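Local coordinates for protein dTDP-4-dehydrorhamnose reductase (Yersinia enterocolitica, PDB 5U9C) that probably catalyses the NADPH-dependent reduction of dTDP-4-dehydro-beta-L-rhamnose to dTDP-beta-L-rhamnose, a step of dTDP-L-rhamnose biosynthesis, at residues D[19-24]-D[198-203]; D[103-108]-D[132-137]; D[107-112]-D[151-156]. All blocks are in the same frame, centred on the assembly; numbering follows the deposited sequence.

Contact 1: residues D[19-24]-D[198-203]; sequences AYVTSA and QLCNFI
Cys-200 reaches across from helix 196-209 and sets its sulfur against the backbone and side chains of helix 16-25. The side chain has only two atoms beyond CA, and both are used. Cys-200 CB comes first and lies 3.9 Å from Tyr-20 CB. SG then points at the other helix, because it stands anti to the backbone N of Cys-200 (chi1 174°). It rests on the peptide that joins Tyr-20 to Val-21. Cys-200 SG is 3.5 Å from Tyr-20 O and 3.6 Å from Val-21 N. Tyr-20 O is already bonded within its own helix, to Ala-24 N. Three carbons also meet the sulfur. Cys-200 SG is 3.8 Å from Tyr-20 CB. Val-21 CG2 and Ala-24 CB each lie 3.9 Å from Cys-200 SG. Tyr-20 and Ala-24 are one turn apart, so the thiol packs between successive turns.

The short helix segments run in roughly the same direction, with their axes 9.2 Å apart at 45°. Helix 16-25 follows strand 7-11 after a glycine-rich turn. That order, and the GxGxxG-like spacing of Gly-13, Gly-15 and Gly-18, are consistent with the dinucleotide-binding start of a Rossmann fold. Val-21 also touches residues of that pattern.

A second, looser contact lies beside the sulfur. Val-21 CG2, anti to its own carbonyl carbon, meets Ile-203 CD1 at 4.4 Å. Both side chains also touch Phe-63. The contact is apolar, and the two segments share no hydrogen bond. The end of the Tyr-20 side chain leads away from segment 198-203. Tyr-20 also touches Ala-196 and Met-197, and its OH bonds to Gly-160 N. Leu-199, Phe-202 and Ile-203 turn to the sheet and touch Ile-152 of strand 149-154.

Contact 2: residues D[103-108]-D[132-137]; sequences YLSSSN and RSKLIG
Lys-134 folds its side chain back and donates from NZ to a strand carbonyl, Leu-104 O. The bend comes at chi2 and chi3, both near -61°. The bond from Lys-134 NZ to Leu-104 O is 2.9 Å long. It lies in the carbonyl plane, with a C=O...N angle of 160°. Lys-134 NZ also donates to a water at 2.9 Å, and that water is 2.9 Å from Tyr-103 OH. Water and carbonyl together help to fix the end of the lysine.

Tyr-103 crosses the lysine chain at a slant. Tyr-103 OH is 3.4 Å from Lys-134 CE. A weak hydrogen bond from Tyr-103 OH to Lys-134 O, also 3.4 Å, is possible at the ring edge. Tyr-103 CE2 comes within 3.8 Å of Gly-137 C, where the helix presents bare backbone. Ser-105 OG packs by Lys-134 CB and bonds to Glu-138. Ser-106 OG accepts from Asn-108 N and closes an ST turn after the strand.

Lys-134 stands four residues after Tyr-130, a spacing consistent with the YxxxK motif of short-chain dehydrogenases, in which the tyrosine and lysine belong to the active site. Segment 132-137 of helix 129-144 runs roughly opposite to strand 103-106, at 141°. Helix 76-97 touches Tyr-103 and Lys-134, strand 149-154 pairs with the strand, and a second subunit packs on Arg-132, Ser-133, Leu-135 and Ile-136.

Contact 3: residues D[107-112]-D[151-156]; sequences SNVFGG and IIRAGW
Ser-107 N donates to Ala-154 O at 3.0 Å, with an N-H...O angle of 151° and the donor tilted 33° from the carbonyl plane. The bond joins the 3-10 turn at 107-109 to the last residue of strand 149-154. The turn is itself closed by Phe-110 N bonding to Ser-107 O.

Ser-107 OG sits between its backbone N and carbonyl carbon. There Ser-107 OG lies 3.5 Å from Gly-155 CA. Its polar partner is Glu-260, which also accepts from Trp-156 NE1. One carboxylate thus holds a residue from each segment.

Strands 100-106 and 149-154 are parallel neighbours in the Rossmann-type sheet. The Ser-107 to Ala-154 bond carries their pairing past the end of strand 100-106, at the C-terminal end of the parallel strands, where substrates usually bind in this fold. The side chain of Arg-256 is about 10 Å from that of Ser-107, and the side chain of Phe-168 is about 12 Å from Gly-155. Both residues bind (R)-malate in a crystal structure of this protein.

The other half of the contact gathers round Arg-153. Its chain is extended from CG to NE and crosses both Val-109 and Phe-110 at about a right angle. Val-109 CG2 lies over one face of the guanidinium, 3.5 Å from Arg-153 NE. The same methyl sits 3.7 Å above the Phe-110 ring plane, offset toward the rim. It is therefore shared by two flat groups. Phe-110 CZ comes within 3.6 Å of Arg-153 NH1, and the ring and guanidinium planes are 84° apart. NH2 forms a salt bridge with Glu-138 on helix 129-144, while NH1 bonds to His-216 NE2 on strand 213-217. Phe-110 stacks on Tyr-118 as well. A citrate, probably from the crystallisation liquor, is bound close to Arg-153.

Overall arrangement
From the N terminus, the chain first forms helix 16-25, whose partner in contact 1 comes 174 residues later on helix 196-209. This long loop encloses both other contacts. Within it, strand 100-106 leads into the turn at 107-108, which contacts 2 and 3 share. Contact 2 closes the shorter loop, to helix 129-144. Contact 3 closes a longer one, to strand 149-154, which follows that helix. The two strands are sheet neighbours, and Tyr-103 and Ser-105 probably hydrogen-bond to Ile-152. Contact 2 joins helix 129-144 to strand 100-106, contact 3 joins the end of that strand to strand 149-154, and contact 1 meets the sheet through helix 196-209.

Contact 1: residues D[19-24]-D[198-203]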
loop_
_atom_site.group_PDB
_atom_site.type_symbol
_atom_site.label_atom_id
_atom_site.label_comp_id
_atom_site.label_asym_id
_atom_site.label_seq_id
_atom_site.Cartn_x
_atom_site.Cartn_y
_atom_site.Cartn_z
ATOM N N ALA D 19 -14.364 -38.121 1.768
ATOM C CA ALA D 19 -15.284 -39.212 1.445
ATOM C C ALA D 19 -14.933 -39.832 0.085
ATOM O O ALA D 19 -14.946 -41.051 -0.056
ATOM C CB ALA D 19 -16.747 -38.737 1.481
ATOM N N TYR D 20 -14.614 -38.989 -0.907
ATOM C CA TYR D 20 -14.216 -39.507 -2.207
ATOM C C TYR D 20 -12.920 -40.334 -2.055
ATOM O O TYR D 20 -12.826 -41.433 -2.573
ATOM C CB TYR D 20 -13.994 -38.387 -3.240
ATOM C CG TYR D 20 -15.234 -37.654 -3.790
ATOM C CD1 TYR D 20 -16.031 -38.213 -4.797
ATOM C CD2 TYR D 20 -15.521 -36.362 -3.392
ATOM C CE1 TYR D 20 -17.132 -37.515 -5.317
ATOM C CE2 TYR D 20 -16.604 -35.658 -3.908
ATOM C CZ TYR D 20 -17.403 -36.224 -4.867
ATOM O OH TYR D 20 -18.462 -35.478 -5.355
ATOM N N VAL D 21 -11.944 -39.807 -1.321
ATOM C CA VAL D 21 -10.658 -40.485 -1.147
ATOM C C VAL D 21 -10.796 -41.846 -0.451
ATOM O O VAL D 21 -10.300 -42.849 -0.962
ATOM C CB VAL D 21 -9.621 -39.591 -0.423
ATOM C CG1 VAL D 21 -8.326 -40.352 -0.182
ATOM C CG2 VAL D 21 -9.324 -38.361 -1.262
ATOM N N THR D 22 -11.464 -41.865 0.702
ATOM C CA THR D 22 -11.699 -43.094 1.476
ATOM C C THR D 22 -12.334 -44.150 0.572
ATOM O O THR D 22 -11.924 -45.313 0.561
ATOM C CB THR D 22 -12.602 -42.808 2.715
ATOM O OG1 THR D 22 -11.969 -41.829 3.567
ATOM C CG2 THR D 22 -12.849 -44.060 3.525
ATOM N N SER D 23 -13.307 -43.717 -0.219
ATOM C CA SER D 23 -13.997 -44.595 -1.147
ATOM C C SER D 23 -13.053 -45.129 -2.237
ATOM O O SER D 23 -13.002 -46.334 -2.466
ATOM C CB SER D 23 -15.197 -43.855 -1.751
ATOM O OG SER D 23 -15.827 -44.629 -2.739
ATOM N N ALA D 24 -12.287 -44.243 -2.884
ATOM C CA ALA D 24 -11.330 -44.658 -3.932
ATOM C C ALA D 24 -10.267 -45.627 -3.382
ATOM O O ALA D 24 -9.801 -46.504 -4.097
ATOM C CB ALA D 24 -10.646 -43.438 -4.558
ATOM N N GLN D 198 -11.859 -34.739 -9.124
ATOM C CA GLN D 198 -10.582 -34.700 -9.870
ATOM C C GLN D 198 -9.414 -34.658 -8.887
ATOM O O GLN D 198 -8.404 -35.345 -9.082
ATOM C CB GLN D 198 -10.488 -33.498 -10.818
ATOM C CG GLN D 198 -11.440 -33.515 -12.006
ATOM C CD GLN D 198 -11.287 -32.297 -12.935
ATOM O OE1 GLN D 198 -11.000 -31.164 -12.490
ATOM N NE2 GLN D 198 -11.486 -32.534 -14.248
ATOM N N LEU D 199 -9.576 -33.879 -7.815
ATOM C CA LEU D 199 -8.532 -33.771 -6.785
ATOM C C LEU D 199 -8.309 -35.153 -6.141
ATOM O O LEU D 199 -7.169 -35.556 -5.877
ATOM C CB LEU D 199 -8.890 -32.708 -5.743
ATOM C CG LEU D 199 -7.943 -32.555 -4.553
ATOM C CD1 LEU D 199 -6.508 -32.358 -5.031
ATOM C CD2 LEU D 199 -8.387 -31.402 -3.670
ATOM N N CYS D 200 -9.401 -35.880 -5.922
ATOM C CA CYS D 200 -9.320 -37.241 -5.369
ATOM C C CYS D 200 -8.451 -38.133 -6.278
ATOM O O CYS D 200 -7.523 -38.774 -5.831
ATOM C CB CYS D 200 -10.725 -37.844 -5.238
ATOM S SG CYS D 200 -10.749 -39.573 -4.720
ATOM N N ASN D 201 -8.764 -38.146 -7.567
ATOM C CA ASN D 201 -8.005 -38.945 -8.520
ATOM C C ASN D 201 -6.517 -38.563 -8.507
ATOM O O ASN D 201 -5.654 -39.447 -8.594
ATOM C CB ASN D 201 -8.591 -38.803 -9.927
ATOM C CG ASN D 201 -10.004 -39.394 -10.041
ATOM O OD1 ASN D 201 -10.365 -40.323 -9.310
ATOM N ND2 ASN D 201 -10.794 -38.869 -10.971
ATOM N N PHE D 202 -6.236 -37.262 -8.406
ATOM C CA PHE D 202 -4.864 -36.784 -8.365
ATOM C C PHE D 202 -4.168 -37.265 -7.096
ATOM O O PHE D 202 -2.997 -37.660 -7.140
ATOM C CB PHE D 202 -4.745 -35.254 -8.464
ATOM C CG PHE D 202 -3.329 -34.773 -8.302
ATOM C CD1 PHE D 202 -2.455 -34.800 -9.376
ATOM C CD2 PHE D 202 -2.844 -34.397 -7.063
ATOM C CE1 PHE D 202 -1.137 -34.396 -9.231
ATOM C CE2 PHE D 202 -1.521 -34.019 -6.904
ATOM C CZ PHE D 202 -0.675 -34.011 -7.986
ATOM N N ILE D 203 -4.890 -37.232 -5.978
ATOM C CA ILE D 203 -4.345 -37.663 -4.705
ATOM C C ILE D 203 -3.967 -39.155 -4.732
ATOM O O ILE D 203 -2.913 -39.525 -4.197
ATOM C CB ILE D 203 -5.296 -37.328 -3.551
ATOM C CG1 ILE D 203 -5.284 -35.809 -3.322
ATOM C CG2 ILE D 203 -4.868 -38.047 -2.288
ATOM C CD1 ILE D 203 -6.281 -35.320 -2.301
#

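Contact 2: residues D[103-108]-D[132-137]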
loop_
_atom_site.group_PDB
_atom_site.type_symbol
_atom_site.label_atom_id
_atom_site.label_comp_id
_atom_site.label_asym_id
_atom_site.label_seq_id
_atom_site.Cartn_x
_atom_site.Cartn_y
_atom_site.Cartn_z
ATOM N N TYR D 103 -0.917 -32.482 3.039
ATOM C CA TYR D 103 -1.672 -31.424 3.715
ATOM C C TYR D 103 -2.498 -30.676 2.681
ATOM O O TYR D 103 -1.960 -30.164 1.705
ATOM C CB TYR D 103 -0.725 -30.446 4.448
ATOM C CG TYR D 103 -1.395 -29.267 5.140
ATOM C CD1 TYR D 103 -2.409 -29.467 6.074
ATOM C CD2 TYR D 103 -0.950 -27.956 4.943
ATOM C CE1 TYR D 103 -3.007 -28.403 6.739
ATOM C CE2 TYR D 103 -1.540 -26.884 5.614
ATOM C CZ TYR D 103 -2.559 -27.122 6.514
ATOM O OH TYR D 103 -3.144 -26.096 7.201
ATOM N N LEU D 104 -3.808 -30.663 2.881
ATOM C CA LEU D 104 -4.705 -29.930 2.004
ATOM C C LEU D 104 -4.741 -28.475 2.472
ATOM O O LEU D 104 -5.201 -28.184 3.570
ATOM C CB LEU D 104 -6.107 -30.520 2.063
ATOM C CG LEU D 104 -7.189 -29.779 1.262
ATOM C CD1 LEU D 104 -6.867 -29.830 -0.227
ATOM C CD2 LEU D 104 -8.547 -30.388 1.554
ATOM N N SER D 105 -4.240 -27.569 1.641
ATOM C CA SER D 105 -4.239 -26.129 1.972
ATOM C C SER D 105 -5.224 -25.384 1.069
ATOM O O SER D 105 -6.033 -26.010 0.390
ATOM C CB SER D 105 -2.821 -25.530 1.942
ATOM O OG SER D 105 -2.812 -24.217 2.536
ATOM N N SER D 106 -5.123 -24.056 1.034
ATOM C CA SER D 106 -6.117 -23.224 0.359
ATOM C C SER D 106 -5.553 -22.032 -0.387
ATOM O O SER D 106 -4.526 -21.465 -0.024
ATOM C CB SER D 106 -7.069 -22.683 1.448
ATOM O OG SER D 106 -7.963 -21.682 0.985
ATOM N N SER D 107 -6.264 -21.655 -1.435
ATOM C CA SER D 107 -5.954 -20.464 -2.191
ATOM C C SER D 107 -6.029 -19.219 -1.269
ATOM O O SER D 107 -5.462 -18.186 -1.604
ATOM C CB SER D 107 -6.941 -20.320 -3.362
ATOM O OG SER D 107 -8.286 -20.246 -2.918
ATOM N N ASN D 108 -6.720 -19.328 -0.118
ATOM C CA ASN D 108 -6.832 -18.206 0.844
ATOM C C ASN D 108 -5.531 -17.808 1.513
ATOM O O ASN D 108 -5.529 -16.871 2.296
ATOM C CB ASN D 108 -7.879 -18.470 1.939
ATOM C CG ASN D 108 -9.220 -17.879 1.621
ATOM O OD1 ASN D 108 -10.157 -18.596 1.266
ATOM N ND2 ASN D 108 -9.330 -16.544 1.748
ATOM N N ARG D 132 -4.373 -17.051 7.273
ATOM C CA ARG D 132 -3.200 -17.058 8.126
ATOM C C ARG D 132 -3.012 -18.426 8.804
ATOM O O ARG D 132 -1.894 -18.939 8.874
ATOM C CB ARG D 132 -3.316 -15.980 9.198
ATOM C CG ARG D 132 -3.244 -14.563 8.661
ATOM C CD ARG D 132 -3.588 -13.515 9.703
ATOM N NE ARG D 132 -3.649 -12.215 9.080
ATOM C CZ ARG D 132 -4.695 -11.403 9.024
ATOM N NH1 ARG D 132 -5.802 -11.634 9.716
ATOM N NH2 ARG D 132 -4.569 -10.247 8.374
ATOM N N SER D 133 -4.111 -19.003 9.313
ATOM C CA SER D 133 -4.040 -20.291 10.010
ATOM C C SER D 133 -3.611 -21.431 9.093
ATOM O O SER D 133 -2.836 -22.302 9.493
ATOM C CB SER D 133 -5.363 -20.614 10.721
ATOM O OG SER D 133 -6.428 -20.941 9.814
ATOM N N LYS D 134 -4.092 -21.415 7.853
ATOM C CA LYS D 134 -3.699 -22.419 6.866
ATOM C C LYS D 134 -2.227 -22.264 6.471
ATOM O O LYS D 134 -1.488 -23.275 6.340
ATOM C CB LYS D 134 -4.582 -22.345 5.611
ATOM C CG LYS D 134 -6.060 -22.700 5.826
ATOM C CD LYS D 134 -6.325 -24.122 6.328
ATOM C CE LYS D 134 -5.843 -25.188 5.359
ATOM N NZ LYS D 134 -6.222 -26.558 5.770
ATOM N N LEU D 135 -1.799 -21.012 6.292
ATOM C CA LEU D 135 -0.418 -20.723 5.894
ATOM C C LEU D 135 0.584 -21.132 6.958
ATOM O O LEU D 135 1.617 -21.692 6.644
ATOM C CB LEU D 135 -0.238 -19.243 5.587
ATOM C CG LEU D 135 1.183 -18.816 5.198
ATOM C CD1 LEU D 135 1.681 -19.595 3.995
ATOM C CD2 LEU D 135 1.216 -17.315 4.921
ATOM N N ILE D 136 0.307 -20.824 8.218
ATOM C CA ILE D 136 1.262 -21.212 9.251
ATOM C C ILE D 136 1.225 -22.761 9.388
ATOM O O ILE D 136 2.251 -23.390 9.674
ATOM C CB ILE D 136 1.044 -20.446 10.577
ATOM C CG1 ILE D 136 2.191 -20.716 11.572
ATOM C CG2 ILE D 136 -0.295 -20.777 11.195
ATOM C CD1 ILE D 136 3.528 -20.134 11.177
ATOM N N GLY D 137 0.061 -23.375 9.125
ATOM C CA GLY D 137 -0.036 -24.839 9.145
ATOM C C GLY D 137 0.893 -25.384 8.059
ATOM O O GLY D 137 1.622 -26.374 8.293
HETATM O O HOH W 1 -5.540 -26.891 8.554
#

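Contact 3: residues D[107-112]-D[151-156]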
loop_
_atom_site.group_PDB
_atom_site.type_symbol
_atom_site.label_atom_id
_atom_site.label_comp_id
_atom_site.label_asym_id
_atom_site.label_seq_id
_atom_site.Cartn_x
_atom_site.Cartn_y
_atom_site.Cartn_z
ATOM N N SER D 107 -6.264 -21.655 -1.435
ATOM C CA SER D 107 -5.954 -20.464 -2.191
ATOM C C SER D 107 -6.029 -19.219 -1.269
ATOM O O SER D 107 -5.462 -18.186 -1.604
ATOM C CB SER D 107 -6.941 -20.320 -3.362
ATOM O OG SER D 107 -8.286 -20.246 -2.918
ATOM N N ASN D 108 -6.720 -19.328 -0.118
ATOM C CA ASN D 108 -6.832 -18.206 0.844
ATOM C C ASN D 108 -5.531 -17.808 1.513
ATOM O O ASN D 108 -5.529 -16.871 2.296
ATOM C CB ASN D 108 -7.879 -18.470 1.939
ATOM C CG ASN D 108 -9.220 -17.879 1.621
ATOM O OD1 ASN D 108 -10.157 -18.596 1.266
ATOM N ND2 ASN D 108 -9.330 -16.544 1.748
ATOM N N VAL D 109 -4.433 -18.513 1.241
ATOM C CA VAL D 109 -3.146 -18.059 1.741
ATOM C C VAL D 109 -2.729 -16.828 0.910
ATOM O O VAL D 109 -1.811 -16.098 1.284
ATOM C CB VAL D 109 -2.043 -19.139 1.728
ATOM C CG1 VAL D 109 -2.446 -20.329 2.591
ATOM C CG2 VAL D 109 -1.676 -19.571 0.307
ATOM N N PHE D 110 -3.397 -16.619 -0.223
ATOM C CA PHE D 110 -3.146 -15.457 -1.063
ATOM C C PHE D 110 -4.293 -14.442 -0.958
ATOM O O PHE D 110 -5.391 -14.761 -0.463
ATOM C CB PHE D 110 -3.016 -15.865 -2.531
ATOM C CG PHE D 110 -1.876 -16.788 -2.809
ATOM C CD1 PHE D 110 -0.565 -16.309 -2.809
ATOM C CD2 PHE D 110 -2.102 -18.115 -3.106
ATOM C CE1 PHE D 110 0.500 -17.149 -3.081
ATOM C CE2 PHE D 110 -1.041 -18.969 -3.380
ATOM C CZ PHE D 110 0.258 -18.487 -3.373
ATOM N N GLY D 111 -4.034 -13.235 -1.443
ATOM C CA GLY D 111 -5.058 -12.216 -1.536
ATOM C C GLY D 111 -4.649 -10.819 -1.175
ATOM O O GLY D 111 -5.135 -9.872 -1.770
ATOM N N GLY D 112 -3.743 -10.687 -0.207
ATOM C CA GLY D 112 -3.320 -9.388 0.250
ATOM C C GLY D 112 -2.655 -8.579 -0.837
ATOM O O GLY D 112 -2.733 -7.355 -0.836
ATOM N N ILE D 151 1.958 -30.543 -0.221
ATOM C CA ILE D 151 0.981 -29.520 0.140
ATOM C C ILE D 151 0.252 -29.165 -1.137
ATOM O O ILE D 151 0.889 -28.789 -2.143
ATOM C CB ILE D 151 1.669 -28.283 0.725
ATOM C CG1 ILE D 151 2.229 -28.628 2.107
ATOM C CG2 ILE D 151 0.693 -27.106 0.816
ATOM C CD1 ILE D 151 3.229 -27.617 2.635
ATOM N N ILE D 152 -1.067 -29.334 -1.121
ATOM C CA ILE D 152 -1.898 -29.023 -2.276
ATOM C C ILE D 152 -2.845 -27.899 -1.904
ATOM O O ILE D 152 -3.605 -27.998 -0.923
ATOM C CB ILE D 152 -2.735 -30.205 -2.738
ATOM C CG1 ILE D 152 -1.851 -31.424 -3.015
ATOM C CG2 ILE D 152 -3.545 -29.810 -3.982
ATOM C CD1 ILE D 152 -2.638 -32.655 -3.425
ATOM N N ARG D 153 -2.817 -26.838 -2.688
ATOM C CA ARG D 153 -3.713 -25.718 -2.469
ATOM C C ARG D 153 -4.873 -25.847 -3.443
ATOM O O ARG D 153 -4.677 -25.918 -4.655
ATOM C CB ARG D 153 -2.996 -24.378 -2.646
ATOM C CG ARG D 153 -1.800 -24.170 -1.726
ATOM C CD ARG D 153 -1.266 -22.745 -1.817
ATOM N NE ARG D 153 -0.127 -22.494 -0.950
ATOM C CZ ARG D 153 1.087 -22.084 -1.317
ATOM N NH1 ARG D 153 1.387 -21.792 -2.586
ATOM N NH2 ARG D 153 2.006 -21.895 -0.379
ATOM N N ALA D 154 -6.078 -25.938 -2.883
ATOM C CA ALA D 154 -7.321 -26.001 -3.652
ATOM C C ALA D 154 -8.020 -24.650 -3.534
ATOM O O ALA D 154 -7.820 -23.913 -2.569
ATOM C CB ALA D 154 -8.236 -27.098 -3.114
ATOM N N GLY D 155 -8.828 -24.335 -4.528
ATOM C CA GLY D 155 -9.587 -23.097 -4.562
ATOM C C GLY D 155 -10.984 -23.357 -4.006
ATOM O O GLY D 155 -11.135 -23.986 -2.952
ATOM N N TRP D 156 -12.007 -22.871 -4.704
ATOM C CA TRP D 156 -13.399 -23.095 -4.280
ATOM C C TRP D 156 -13.798 -24.540 -4.611
ATOM O O TRP D 156 -14.003 -24.889 -5.784
ATOM C CB TRP D 156 -14.335 -22.117 -4.974
ATOM C CG TRP D 156 -14.066 -20.663 -4.644
ATOM C CD1 TRP D 156 -13.531 -20.166 -3.490
ATOM C CD2 TRP D 156 -14.485 -19.532 -5.408
ATOM N NE1 TRP D 156 -13.522 -18.786 -3.529
ATOM C CE2 TRP D 156 -14.122 -18.377 -4.688
ATOM C CE3 TRP D 156 -15.093 -19.382 -6.646
ATOM C CZ2 TRP D 156 -14.356 -17.094 -5.173
ATOM C CZ3 TRP D 156 -15.329 -18.097 -7.125
ATOM C CH2 TRP D 156 -14.962 -16.978 -6.393
#